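Local coordinates for protein glutamyl-tRNA synthetase (Methanothermobacter thermautotrophicus, PDB 3AII) that charges tRNA(Glu) with glutamate, first activating the amino acid with ATP, and is a non-discriminating archaeal enzyme linked to the evolution of Gln-tRNA(Gln) formation, at residues A[362-367]-A[398-403]; A[425-430]-A[435-440]; A[492-497]-A[513-518]. All blocks are in the same frame, centred on the assembly; numbering follows the deposited sequence.

Contact 1: residues A[362-367]-A[398-403]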
ATOM      1  N   GLY A 362      -3.659  10.686   6.348  1.00 15.42           N
ATOM      2  CA  GLY A 362      -2.837  11.001   7.507  1.00 15.33           C
ATOM      3  C   GLY A 362      -2.263   9.793   8.226  1.00 19.08           C
ATOM      4  O   GLY A 362      -1.802   9.900   9.368  1.00 19.86           O
ATOM      5  N   ILE A 363      -2.280   8.637   7.571  1.00 15.22           N
ATOM      6  CA  ILE A 363      -1.543   7.494   8.106  1.00 15.44           C
ATOM      7  C   ILE A 363      -0.041   7.711   7.878  1.00 16.77           C
ATOM      8  O   ILE A 363       0.394   7.971   6.753  1.00 19.88           O
ATOM      9  CB  ILE A 363      -1.960   6.180   7.433  1.00 20.78           C
ATOM     10  CG1 ILE A 363      -3.476   5.964   7.546  1.00 24.46           C
ATOM     11  CG2 ILE A 363      -1.168   5.018   8.023  1.00 21.07           C
ATOM     12  CD1 ILE A 363      -3.991   5.913   8.960  1.00 26.41           C
ATOM     13  N   ARG A 364       0.754   7.585   8.936  1.00 16.06           N
ATOM     14  CA  ARG A 364       2.203   7.834   8.884  0.54 21.73           C
ATOM     15  C   ARG A 364       2.991   6.635   8.358  1.00 17.23           C
ATOM     16  O   ARG A 364       2.685   5.487   8.699  1.00 18.97           O
ATOM     17  CB  ARG A 364       2.725   8.159  10.288  0.54 20.37           C
ATOM     18  CG  ARG A 364       2.197   9.448  10.897  0.54 20.86           C
ATOM     19  CD  ARG A 364       3.063  10.639  10.512  0.54 30.70           C
ATOM     20  NE  ARG A 364       2.802  11.784  11.379  0.54 38.41           N
ATOM     21  CZ  ARG A 364       3.661  12.259  12.276  0.54 19.78           C
ATOM     22  NH1 ARG A 364       3.330  13.304  13.016  0.54 49.23           N
ATOM     23  NH2 ARG A 364       4.856  11.702  12.418  0.54 28.58           N
ATOM     24  N   PRO A 365       4.038   6.885   7.561  1.00 18.28           N
ATOM     25  CA  PRO A 365       4.798   5.740   7.061  1.00 18.52           C
ATOM     26  C   PRO A 365       5.494   4.993   8.197  1.00 19.71           C
ATOM     27  O   PRO A 365       5.703   3.785   8.083  1.00 21.85           O
ATOM     28  CB  PRO A 365       5.816   6.373   6.098  1.00 22.39           C
ATOM     29  CG  PRO A 365       5.877   7.824   6.478  1.00 20.78           C
ATOM     30  CD  PRO A 365       4.507   8.169   7.018  1.00 18.49           C
ATOM     31  N   GLU A 366       5.829   5.699   9.275  1.00 20.66           N
ATOM     32  CA  GLU A 366       6.455   5.108  10.455  0.54 25.35           C
ATOM     33  C   GLU A 366       5.565   4.037  11.082  1.00 20.30           C
ATOM     34  O   GLU A 366       6.050   3.048  11.643  1.00 23.06           O
ATOM     35  CB  GLU A 366       6.750   6.202  11.489  0.54 27.23           C
ATOM     36  CG  GLU A 366       7.881   7.165  11.108  0.54 33.66           C
ATOM     37  CD  GLU A 366       7.504   8.184  10.032  0.54 38.73           C
ATOM     38  OE1 GLU A 366       6.309   8.532   9.890  0.54 13.11           O
ATOM     39  OE2 GLU A 366       8.426   8.654   9.329  0.54 50.64           O
ATOM     40  N   ALA A 367       4.249   4.265  11.015  1.00 21.47           N
ATOM     41  CA  ALA A 367       3.278   3.304  11.542  1.00 18.20           C
ATOM     42  C   ALA A 367       3.335   2.013  10.728  1.00 22.22           C
ATOM     43  O   ALA A 367       3.295   0.910  11.278  1.00 22.29           O
ATOM     44  CB  ALA A 367       1.862   3.884  11.512  1.00 18.56           C
ATOM     45  N   GLU A 398      -1.549  11.011  18.503  1.00 17.72           N
ATOM     46  CA  GLU A 398      -2.152  11.535  19.726  1.00 19.49           C
ATOM     47  C   GLU A 398      -1.161  12.375  20.519  1.00 22.92           C
ATOM     48  O   GLU A 398      -1.557  13.108  21.418  1.00 25.12           O
ATOM     49  CB  GLU A 398      -2.761  10.426  20.594  1.00 22.81           C
ATOM     50  CG  GLU A 398      -1.751   9.567  21.303  1.00 34.46           C
ATOM     51  CD  GLU A 398      -2.390   8.357  21.955  1.00 33.25           C
ATOM     52  OE1 GLU A 398      -3.635   8.226  21.880  1.00 38.38           O
ATOM     53  OE2 GLU A 398      -1.645   7.540  22.537  1.00 42.57           O
ATOM     54  N   GLU A 399       0.117  12.291  20.169  1.00 23.67           N
ATOM     55  CA  GLU A 399       1.130  13.034  20.910  1.00 28.67           C
ATOM     56  C   GLU A 399       1.429  14.400  20.314  1.00 27.89           C
ATOM     57  O   GLU A 399       2.134  15.202  20.925  1.00 32.12           O
ATOM     58  CB  GLU A 399       2.423  12.225  21.032  1.00 32.41           C
ATOM     59  CG  GLU A 399       2.300  11.006  21.937  1.00 36.63           C
ATOM     60  CD  GLU A 399       1.757  11.347  23.318  1.00 58.04           C
ATOM     61  OE1 GLU A 399       1.182  10.448  23.969  1.00 73.14           O
ATOM     62  OE2 GLU A 399       1.896  12.512  23.752  1.00 65.34           O
ATOM     63  N   GLU A 400       0.904  14.679  19.126  1.00 23.86           N
ATOM     64  CA  GLU A 400       1.269  15.926  18.468  1.00 28.78           C
ATOM     65  C   GLU A 400       0.164  16.610  17.674  1.00 26.85           C
ATOM     66  O   GLU A 400       0.270  17.799  17.382  1.00 23.85           O
ATOM     67  CB  GLU A 400       2.481  15.714  17.563  1.00 29.55           C
ATOM     68  CG  GLU A 400       2.228  14.772  16.398  1.00 30.30           C
ATOM     69  CD  GLU A 400       3.446  14.624  15.502  1.00 67.23           C
ATOM     70  OE1 GLU A 400       4.177  13.619  15.647  1.00 64.47           O
ATOM     71  OE2 GLU A 400       3.673  15.512  14.654  1.00 71.01           O
ATOM     72  N   ALA A 401      -0.885  15.877  17.313  1.00 21.93           N
ATOM     73  CA  ALA A 401      -1.914  16.446  16.445  1.00 18.71           C
ATOM     74  C   ALA A 401      -2.718  17.548  17.149  1.00 17.30           C
ATOM     75  O   ALA A 401      -3.259  17.327  18.239  1.00 18.17           O
ATOM     76  CB  ALA A 401      -2.857  15.346  15.940  1.00 17.34           C
ATOM     77  N   ARG A 402      -2.826  18.716  16.515  1.00 15.65           N
ATOM     78  CA  ARG A 402      -3.573  19.843  17.082  1.00 13.03           C
ATOM     79  C   ARG A 402      -5.055  19.493  17.171  1.00 12.58           C
ATOM     80  O   ARG A 402      -5.590  18.825  16.281  1.00 14.23           O
ATOM     81  CB  ARG A 402      -3.393  21.102  16.222  1.00 14.13           C
ATOM     82  CG  ARG A 402      -1.945  21.561  16.126  1.00 18.11           C
ATOM     83  CD  ARG A 402      -1.755  22.622  15.036  1.00 19.80           C
ATOM     84  NE  ARG A 402      -2.256  23.935  15.432  1.00 20.91           N
ATOM     85  CZ  ARG A 402      -1.501  24.905  15.948  1.00 22.69           C
ATOM     86  NH1 ARG A 402      -2.046  26.066  16.281  1.00 17.88           N
ATOM     87  NH2 ARG A 402      -0.199  24.710  16.135  1.00 22.16           N
ATOM     88  N   ARG A 403      -5.697  19.964  18.230  1.00 11.43           N
ATOM     89  CA  ARG A 403      -7.096  19.635  18.498  0.59 14.07           C
ATOM     90  C   ARG A 403      -8.056  20.751  18.110  1.00 13.13           C
ATOM     91  O   ARG A 403      -7.843  21.916  18.452  1.00 14.17           O
ATOM     92  CB  ARG A 403      -7.292  19.319  19.979  0.59 14.69           C
ATOM     93  CG  ARG A 403      -6.540  18.083  20.463  0.59 19.82           C
ATOM     94  CD  ARG A 403      -6.925  17.775  21.908  0.59 14.82           C
ATOM     95  NE  ARG A 403      -6.899  18.960  22.755  0.59 18.11           N
ATOM     96  CZ  ARG A 403      -7.279  18.960  24.032  0.59 16.39           C
ATOM     97  NH1 ARG A 403      -7.701  17.833  24.584  0.59 17.85           N
ATOM     98  NH2 ARG A 403      -7.245  20.071  24.752  0.59  8.62           N
TER
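Arg364 and Glu400 reach for each other from opposite directions and meet in a salt bridge on the protein surface. Arg364 NH1 lies 2.8 Å from Glu400 OE2, which sits at the edge of the guanidinium, in its plane. Glu400 OE1 and CD are each 2.8 Å from Arg364 NH1 too, which places this nitrogen over the face of the carboxylate rather than in its plane. The two flat groups stand almost perpendicular, their planes 87° apart, unlike the coplanar two-nitrogen pairing an arginine can make. Arg364 was modelled in two conformers and this pairing belongs to one of them, so its details are less certain. A bend in the arginine at chi2 (-88°) turns the guanidinium toward the glutamate, whose chain runs out straight beyond CG. The contact links the helical part of this class I synthetase to the start of its beta-rich anticodon-binding region. Arg364 is the N-cap residue of helix 365-375, and Gly362, two residues earlier, follows the preceding helix in a Schellman motif. Helix 386-397, leading into 398-403, backs 362-367: Asn393 OD1 accepts a bond from Arg364 N, and the arginine side chain rests on Ile396 and Leu397.

Contact 2: residues A[425-430]-A[435-440]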
ATOM      1  N   GLU A 425     -11.203  28.794  27.265  1.00 15.52           N
ATOM      2  CA  GLU A 425      -9.891  28.405  26.729  1.00 15.44           C
ATOM      3  C   GLU A 425      -9.683  26.904  26.799  1.00 16.74           C
ATOM      4  O   GLU A 425      -9.959  26.269  27.822  1.00 19.33           O
ATOM      5  CB  GLU A 425      -8.714  29.091  27.452  1.00 22.01           C
ATOM      6  CG  GLU A 425      -8.587  30.578  27.200  1.00 24.81           C
ATOM      7  CD  GLU A 425      -7.160  31.128  27.416  1.00 27.81           C
ATOM      8  OE1 GLU A 425      -6.224  30.361  27.741  1.00 24.90           O
ATOM      9  OE2 GLU A 425      -6.975  32.352  27.253  1.00 26.10           O
ATOM     10  N   ARG A 426      -9.145  26.345  25.721  1.00 14.13           N
ATOM     11  CA  ARG A 426      -8.857  24.927  25.666  1.00 14.55           C
ATOM     12  C   ARG A 426      -7.555  24.705  24.890  1.00 12.56           C
ATOM     13  O   ARG A 426      -7.387  25.236  23.788  1.00 13.41           O
ATOM     14  CB  ARG A 426     -10.023  24.173  25.014  1.00 14.15           C
ATOM     15  CG  ARG A 426      -9.792  22.663  24.879  1.00 15.92           C
ATOM     16  CD  ARG A 426     -11.112  21.947  24.539  1.00 13.92           C
ATOM     17  NE  ARG A 426     -10.952  20.495  24.471  1.00 14.29           N
ATOM     18  CZ  ARG A 426     -10.973  19.678  25.523  1.00 16.16           C
ATOM     19  NH1 ARG A 426     -10.821  18.369  25.350  1.00 21.62           N
ATOM     20  NH2 ARG A 426     -11.135  20.161  26.744  1.00 16.31           N
ATOM     21  N   PRO A 427      -6.612  23.939  25.458  1.00 14.16           N
ATOM     22  CA  PRO A 427      -5.351  23.727  24.743  1.00 12.43           C
ATOM     23  C   PRO A 427      -5.499  23.140  23.350  1.00 12.90           C
ATOM     24  O   PRO A 427      -6.315  22.240  23.085  1.00 13.86           O
ATOM     25  CB  PRO A 427      -4.609  22.716  25.629  1.00 16.11           C
ATOM     26  CG  PRO A 427      -5.150  23.004  27.004  1.00 15.44           C
ATOM     27  CD  PRO A 427      -6.598  23.305  26.787  1.00 17.21           C
ATOM     28  N   LEU A 428      -4.683  23.645  22.440  1.00 12.70           N
ATOM     29  CA  LEU A 428      -4.518  22.980  21.162  1.00 14.07           C
ATOM     30  C   LEU A 428      -3.930  21.579  21.327  1.00 15.69           C
ATOM     31  O   LEU A 428      -4.253  20.679  20.565  1.00 16.68           O
ATOM     32  CB  LEU A 428      -3.666  23.839  20.228  1.00 13.63           C
ATOM     33  CG  LEU A 428      -4.512  24.977  19.638  1.00 14.88           C
ATOM     34  CD1 LEU A 428      -3.635  26.212  19.370  1.00 17.40           C
ATOM     35  CD2 LEU A 428      -5.160  24.516  18.333  1.00 11.57           C
ATOM     36  N   HIS A 429      -3.060  21.399  22.315  1.00 16.92           N
ATOM     37  CA  HIS A 429      -2.601  20.058  22.664  1.00 15.04           C
ATOM     38  C   HIS A 429      -2.103  20.055  24.104  1.00 18.20           C
ATOM     39  O   HIS A 429      -1.196  20.807  24.434  1.00 18.49           O
ATOM     40  CB  HIS A 429      -1.486  19.581  21.736  1.00 16.93           C
ATOM     41  CG  HIS A 429      -1.260  18.112  21.827  1.00 18.69           C
ATOM     42  ND1 HIS A 429      -0.743  17.515  22.955  1.00 20.67           N
ATOM     43  CD2 HIS A 429      -1.533  17.111  20.957  1.00 24.70           C
ATOM     44  CE1 HIS A 429      -0.683  16.208  22.768  1.00 25.73           C
ATOM     45  NE2 HIS A 429      -1.154  15.939  21.564  1.00 24.09           N
ATOM     46  N   PRO A 430      -2.699  19.213  24.961  1.00 20.17           N
ATOM     47  CA  PRO A 430      -2.381  19.253  26.397  1.00 21.94           C
ATOM     48  C   PRO A 430      -0.898  19.017  26.714  1.00 24.97           C
ATOM     49  O   PRO A 430      -0.429  19.477  27.760  1.00 32.05           O
ATOM     50  CB  PRO A 430      -3.250  18.133  26.991  1.00 29.64           C
ATOM     51  CG  PRO A 430      -3.663  17.285  25.822  1.00 44.74           C
ATOM     52  CD  PRO A 430      -3.745  18.221  24.653  1.00 25.13           C
ATOM     53  N   ILE A 435       2.183  25.749  21.801  1.00 15.68           N
ATOM     54  CA  ILE A 435       1.271  26.222  20.766  1.00 16.00           C
ATOM     55  C   ILE A 435       0.027  26.899  21.352  1.00 18.35           C
ATOM     56  O   ILE A 435      -0.778  27.476  20.613  1.00 18.50           O
ATOM     57  CB  ILE A 435       0.905  25.107  19.747  1.00 15.25           C
ATOM     58  CG1 ILE A 435       0.206  23.951  20.449  1.00 14.09           C
ATOM     59  CG2 ILE A 435       2.168  24.627  18.990  1.00 18.64           C
ATOM     60  CD1 ILE A 435      -0.327  22.883  19.487  1.00 15.16           C
ATOM     61  N   GLY A 436      -0.130  26.857  22.676  1.00 12.71           N
ATOM     62  CA  GLY A 436      -1.148  27.672  23.314  1.00 17.73           C
ATOM     63  C   GLY A 436      -2.567  27.135  23.303  1.00 14.15           C
ATOM     64  O   GLY A 436      -2.799  25.947  23.028  1.00 15.23           O
ATOM     65  N   ASN A 437      -3.509  28.018  23.617  1.00 13.82           N
ATOM     66  CA  ASN A 437      -4.902  27.609  23.805  1.00 14.49           C
ATOM     67  C   ASN A 437      -5.810  28.229  22.761  1.00 14.82           C
ATOM     68  O   ASN A 437      -5.651  29.402  22.418  1.00 17.28           O
ATOM     69  CB  ASN A 437      -5.401  28.037  25.179  1.00 15.56           C
ATOM     70  CG  ASN A 437      -4.715  27.303  26.309  1.00 16.75           C
ATOM     71  OD1 ASN A 437      -4.129  26.255  26.106  1.00 18.88           O
ATOM     72  ND2 ASN A 437      -4.794  27.864  27.519  1.00 23.92           N
ATOM     73  N   ARG A 438      -6.778  27.453  22.273  1.00 13.79           N
ATOM     74  CA  ARG A 438      -7.894  28.058  21.542  1.00 14.27           C
ATOM     75  C   ARG A 438      -8.764  28.861  22.500  1.00 13.61           C
ATOM     76  O   ARG A 438      -8.897  28.515  23.674  1.00 13.55           O
ATOM     77  CB  ARG A 438      -8.761  26.984  20.873  1.00 11.08           C
ATOM     78  CG  ARG A 438      -8.034  26.035  19.952  1.00 11.83           C
ATOM     79  CD  ARG A 438      -8.111  24.598  20.460  1.00 15.97           C
ATOM     80  NE  ARG A 438      -9.478  24.072  20.347  1.00 16.31           N
ATOM     81  CZ  ARG A 438      -9.855  22.898  20.837  1.00 16.51           C
ATOM     82  NH1 ARG A 438     -11.098  22.472  20.655  1.00 16.13           N
ATOM     83  NH2 ARG A 438      -8.991  22.157  21.517  1.00 12.72           N
ATOM     84  N   VAL A 439      -9.353  29.945  21.998  1.00 12.73           N
ATOM     85  CA  VAL A 439     -10.280  30.756  22.768  1.00 15.00           C
ATOM     86  C   VAL A 439     -11.580  30.748  22.025  1.00 22.69           C
ATOM     87  O   VAL A 439     -11.654  31.171  20.867  1.00 20.44           O
ATOM     88  CB  VAL A 439      -9.782  32.200  22.932  1.00 13.48           C
ATOM     89  CG1 VAL A 439     -10.747  33.007  23.794  1.00 16.33           C
ATOM     90  CG2 VAL A 439      -8.385  32.175  23.552  1.00 14.07           C
ATOM     91  N   LEU A 440     -12.599  30.228  22.686  1.00 16.50           N
ATOM     92  CA  LEU A 440     -13.926  30.113  22.095  1.00 17.80           C
ATOM     93  C   LEU A 440     -14.864  31.029  22.847  1.00 19.42           C
ATOM     94  O   LEU A 440     -14.959  30.959  24.072  1.00 21.89           O
ATOM     95  CB  LEU A 440     -14.433  28.684  22.219  1.00 15.20           C
ATOM     96  CG  LEU A 440     -13.583  27.627  21.513  1.00 21.56           C
ATOM     97  CD1 LEU A 440     -14.227  26.262  21.584  1.00 26.05           C
ATOM     98  CD2 LEU A 440     -13.389  28.023  20.074  1.00 24.07           C
TER
HETATM   99  O   HOH W   1      -1.585  23.536  23.612  1.00 15.79           O
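Asn437 ND2 donates to Glu425 OE1 in a nearly straight hydrogen bond (2.9 Å, 176°), the acceptor lying in the amide plane and met almost along its C-O axis. The two side chains cross at about a right angle. They sit on the beta hairpin of strands 422-427 and 437-442 in the anticodon-binding region, where Arg426 and Arg438 form an antiparallel hydrogen-bonded pair: Arg426 N binds Arg438 O at 3.0 Å, and Arg438 N returns to Arg426 O. Toward the turn, Leu428 N donates to Gly436 O (3.0 Å), and a water joins His429 N to the same carbonyl oxygen. Arg438 folds back at chi2 and chi3, which brings NH2 to Pro427 O at 3.1 Å; the oxygen lies at the guanidinium edge, but the donor stands above the carbonyl plane. The Arg426 and Arg438 side chains run side by side the same way, with guanidinium planes 81° apart. Acids flank both, probably offsetting the two positive charges: Asp462 and Glu532 form salt bridges with Arg426, Glu517 and Glu532 with Arg438, and Phe405 makes a cation-pi contact with Arg438. A leucine in place of Arg438 would probably leave Glu517 without its cationic mate and Pro427 O without this donor. The aliphatic part of the arginine packs too: Leu428 CD2 lies 3.6 Å from Arg438 CG. On the other face, Glu425 lies alongside Val439. Near the turn, Ile435 adopts a chi1 of 61° that puts CG1 between the backbone N and the carbonyl carbon and carries CD1 to within 3.6 Å of Leu428 CB.

Contact 3: residues A[492-497]-A[513-518]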
ATOM      1  N   HIS A 492     -18.875  18.215  22.157  1.00 16.10           N
ATOM      2  CA  HIS A 492     -18.118  19.290  21.521  1.00 16.42           C
ATOM      3  C   HIS A 492     -19.102  20.236  20.851  1.00 18.77           C
ATOM      4  O   HIS A 492     -20.289  19.911  20.704  1.00 18.24           O
ATOM      5  CB  HIS A 492     -17.037  18.763  20.559  1.00 14.88           C
ATOM      6  CG  HIS A 492     -17.552  17.875  19.467  1.00 18.78           C
ATOM      7  ND1 HIS A 492     -18.051  16.615  19.705  1.00 16.08           N
ATOM      8  CD2 HIS A 492     -17.588  18.047  18.121  1.00 19.14           C
ATOM      9  CE1 HIS A 492     -18.401  16.056  18.557  1.00 18.29           C
ATOM     10  NE2 HIS A 492     -18.129  16.906  17.582  1.00 18.47           N
ATOM     11  N   TRP A 493     -18.621  21.412  20.478  1.00 14.60           N
ATOM     12  CA  TRP A 493     -19.505  22.510  20.090  1.00 14.19           C
ATOM     13  C   TRP A 493     -18.709  23.601  19.382  1.00 17.13           C
ATOM     14  O   TRP A 493     -17.487  23.694  19.533  1.00 16.49           O
ATOM     15  CB  TRP A 493     -20.226  23.078  21.331  1.00 16.03           C
ATOM     16  CG  TRP A 493     -19.257  23.646  22.332  1.00 15.71           C
ATOM     17  CD1 TRP A 493     -18.477  22.946  23.219  1.00 16.25           C
ATOM     18  CD2 TRP A 493     -18.924  25.022  22.502  1.00 16.74           C
ATOM     19  NE1 TRP A 493     -17.699  23.827  23.955  1.00 16.00           N
ATOM     20  CE2 TRP A 493     -17.954  25.100  23.524  1.00 16.72           C
ATOM     21  CE3 TRP A 493     -19.365  26.205  21.901  1.00 17.93           C
ATOM     22  CZ2 TRP A 493     -17.405  26.323  23.943  1.00 18.58           C
ATOM     23  CZ3 TRP A 493     -18.829  27.412  22.326  1.00 20.60           C
ATOM     24  CH2 TRP A 493     -17.862  27.458  23.341  1.00 15.44           C
ATOM     25  N   VAL A 494     -19.403  24.407  18.587  1.00 14.34           N
ATOM     26  CA  VAL A 494     -18.782  25.509  17.861  1.00 17.98           C
ATOM     27  C   VAL A 494     -19.608  26.790  18.027  1.00 17.18           C
ATOM     28  O   VAL A 494     -20.813  26.786  17.778  1.00 18.22           O
ATOM     29  CB  VAL A 494     -18.675  25.180  16.359  1.00 13.77           C
ATOM     30  CG1 VAL A 494     -17.970  26.317  15.625  1.00 18.14           C
ATOM     31  CG2 VAL A 494     -17.924  23.845  16.139  1.00 16.74           C
ATOM     32  N   PRO A 495     -18.969  27.892  18.457  1.00 16.58           N
ATOM     33  CA  PRO A 495     -19.671  29.179  18.547  1.00 19.77           C
ATOM     34  C   PRO A 495     -20.265  29.542  17.189  1.00 18.82           C
ATOM     35  O   PRO A 495     -19.573  29.448  16.176  1.00 18.60           O
ATOM     36  CB  PRO A 495     -18.558  30.171  18.907  1.00 22.07           C
ATOM     37  CG  PRO A 495     -17.475  29.355  19.532  1.00 23.37           C
ATOM     38  CD  PRO A 495     -17.569  27.970  18.922  1.00 17.66           C
ATOM     39  N   ALA A 496     -21.522  29.963  17.154  1.00 17.99           N
ATOM     40  CA  ALA A 496     -22.179  30.166  15.864  1.00 22.12           C
ATOM     41  C   ALA A 496     -21.568  31.313  15.058  1.00 20.64           C
ATOM     42  O   ALA A 496     -21.482  31.242  13.825  1.00 25.93           O
ATOM     43  CB  ALA A 496     -23.664  30.387  16.056  1.00 27.80           C
ATOM     44  N   GLU A 497     -21.147  32.366  15.750  1.00 19.31           N
ATOM     45  CA  GLU A 497     -20.747  33.602  15.083  1.00 28.03           C
ATOM     46  C   GLU A 497     -19.528  33.429  14.186  1.00 32.87           C
ATOM     47  O   GLU A 497     -19.407  34.084  13.146  1.00 28.78           O
ATOM     48  CB  GLU A 497     -20.479  34.709  16.108  1.00 25.96           C
ATOM     49  CG  GLU A 497     -21.736  35.268  16.763  1.00 29.60           C
ATOM     50  CD  GLU A 497     -22.212  34.472  17.976  1.00 42.08           C
ATOM     51  OE1 GLU A 497     -21.619  33.422  18.311  1.00 26.70           O
ATOM     52  OE2 GLU A 497     -23.195  34.915  18.604  1.00 43.77           O
ATOM     53  N   ARG A 513     -20.488  16.599   6.212  1.00 19.48           N
ATOM     54  CA  ARG A 513     -20.438  18.064   6.240  1.00 17.96           C
ATOM     55  C   ARG A 513     -20.694  18.596   7.633  1.00 16.36           C
ATOM     56  O   ARG A 513     -21.441  17.989   8.400  1.00 24.63           O
ATOM     57  CB  ARG A 513     -21.480  18.661   5.291  1.00 23.41           C
ATOM     58  CG  ARG A 513     -21.370  18.182   3.858  1.00 36.77           C
ATOM     59  CD  ARG A 513     -21.974  19.205   2.913  1.00 46.15           C
ATOM     60  NE  ARG A 513     -21.770  18.832   1.518  1.00 75.17           N
ATOM     61  CZ  ARG A 513     -21.919  19.666   0.494  1.00 86.61           C
ATOM     62  NH1 ARG A 513     -22.269  20.927   0.712  1.00 83.49           N
ATOM     63  NH2 ARG A 513     -21.711  19.240  -0.744  1.00 76.44           N
ATOM     64  N   GLY A 514     -20.089  19.731   7.962  1.00 20.40           N
ATOM     65  CA  GLY A 514     -20.323  20.337   9.265  1.00 20.14           C
ATOM     66  C   GLY A 514     -19.658  21.687   9.387  1.00 17.00           C
ATOM     67  O   GLY A 514     -19.383  22.347   8.386  1.00 17.31           O
ATOM     68  N   VAL A 515     -19.416  22.099  10.630  1.00 14.42           N
ATOM     69  CA  VAL A 515     -18.719  23.340  10.900  1.00 14.78           C
ATOM     70  C   VAL A 515     -17.567  23.076  11.858  1.00 14.81           C
ATOM     71  O   VAL A 515     -17.602  22.133  12.643  1.00 15.62           O
ATOM     72  CB  VAL A 515     -19.643  24.441  11.459  1.00 19.29           C
ATOM     73  CG1 VAL A 515     -20.650  24.881  10.388  1.00 20.59           C
ATOM     74  CG2 VAL A 515     -20.363  23.959  12.724  1.00 19.06           C
ATOM     75  N   ILE A 516     -16.551  23.923  11.779  1.00 17.82           N
ATOM     76  CA  ILE A 516     -15.366  23.767  12.613  1.00 13.47           C
ATOM     77  C   ILE A 516     -15.048  25.116  13.258  1.00 15.28           C
ATOM     78  O   ILE A 516     -15.416  26.169  12.747  1.00 16.10           O
ATOM     79  CB  ILE A 516     -14.175  23.204  11.765  1.00 17.37           C
ATOM     80  CG1 ILE A 516     -13.005  22.758  12.655  1.00 16.76           C
ATOM     81  CG2 ILE A 516     -13.740  24.217  10.682  1.00 16.03           C
ATOM     82  CD1 ILE A 516     -11.969  21.880  11.929  1.00 14.74           C
ATOM     83  N   GLU A 517     -14.386  25.086  14.405  1.00 15.90           N
ATOM     84  CA  GLU A 517     -14.078  26.324  15.098  1.00 16.48           C
ATOM     85  C   GLU A 517     -13.098  27.218  14.316  1.00 15.95           C
ATOM     86  O   GLU A 517     -12.319  26.737  13.496  1.00 18.43           O
ATOM     87  CB  GLU A 517     -13.562  26.024  16.502  1.00 18.09           C
ATOM     88  CG  GLU A 517     -12.160  25.466  16.528  1.00 15.73           C
ATOM     89  CD  GLU A 517     -11.741  25.113  17.938  1.00 20.18           C
ATOM     90  OE1 GLU A 517     -11.093  25.952  18.600  1.00 18.30           O
ATOM     91  OE2 GLU A 517     -12.078  24.000  18.381  1.00 18.15           O
ATOM     92  N   ALA A 518     -13.182  28.524  14.586  1.00 18.03           N
ATOM     93  CA  ALA A 518     -12.429  29.548  13.861  1.00 25.72           C
ATOM     94  C   ALA A 518     -10.938  29.285  13.726  1.00 23.88           C
ATOM     95  O   ALA A 518     -10.349  29.550  12.674  1.00 20.77           O
ATOM     96  CB  ALA A 518     -12.657  30.923  14.509  1.00 28.11           C
TER
HETATM   97  O   HOH W   2     -16.270  29.202  15.952  1.00 34.69           O
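Val494 packs against the backbone and side chain of Val515 and against the residues that follow it by van der Waals contact, without a direct hydrogen bond. Its two methyls divide the work: CG2 lies 3.9 Å from Val515 O, and CG1 sits 3.9 Å from Glu517 CA, close also to Ile516 O. With CG1 anti to the backbone N (chi1 -178°), the two methyls lie next to each other along the 515-517 backbone. Between side chains, Val494 CB and Val515 CG2 approach to 4.2 Å, and Ala499 touches both valines. The polar connection is one water held weakly at both ends, donating to Pro495 O (3.3 Å) and accepting from Ala518 N. The backbone bonds of the valines go to other strands: Val494 pairs with Tyr447, Val515 with Ala407. Strands 489-495 and 511-516 thus belong to different sheets, and the contact is part of the buried seam between the two beta barrels of the anticodon-binding region characteristic of this GluRS/GlnRS family. The buried Glu517 carboxylate has its partners outside the segments, OE2 accepting from Phe405 N. With no strand pairing across it, the seam here depends mainly on van der Waals fit between the valines and the 515-517 backbone.

How the contacts relate
From the N terminus the three contacts follow in series, and none nests in or crosses another. Contact 1 closes a long, mostly helical excursion that includes helices 365-375 and 386-397, and brings the chain into the beta-rich anticodon-binding region. Contact 2 closes the short hairpin turn; it abuts contact 1, where Arg403 N probably bonds to Leu428 O and Glu398 O to His429 NE2. Contact 3 closes a loop containing strand 500-505 and joins the sheets of strands 489-495 and 511-516. Strand 402-408, entered from contact 1, neighbours strand 511-516. Leu440 of the hairpin packs on Trp493 and Pro495, placing contact 2 against the junction of both sheets.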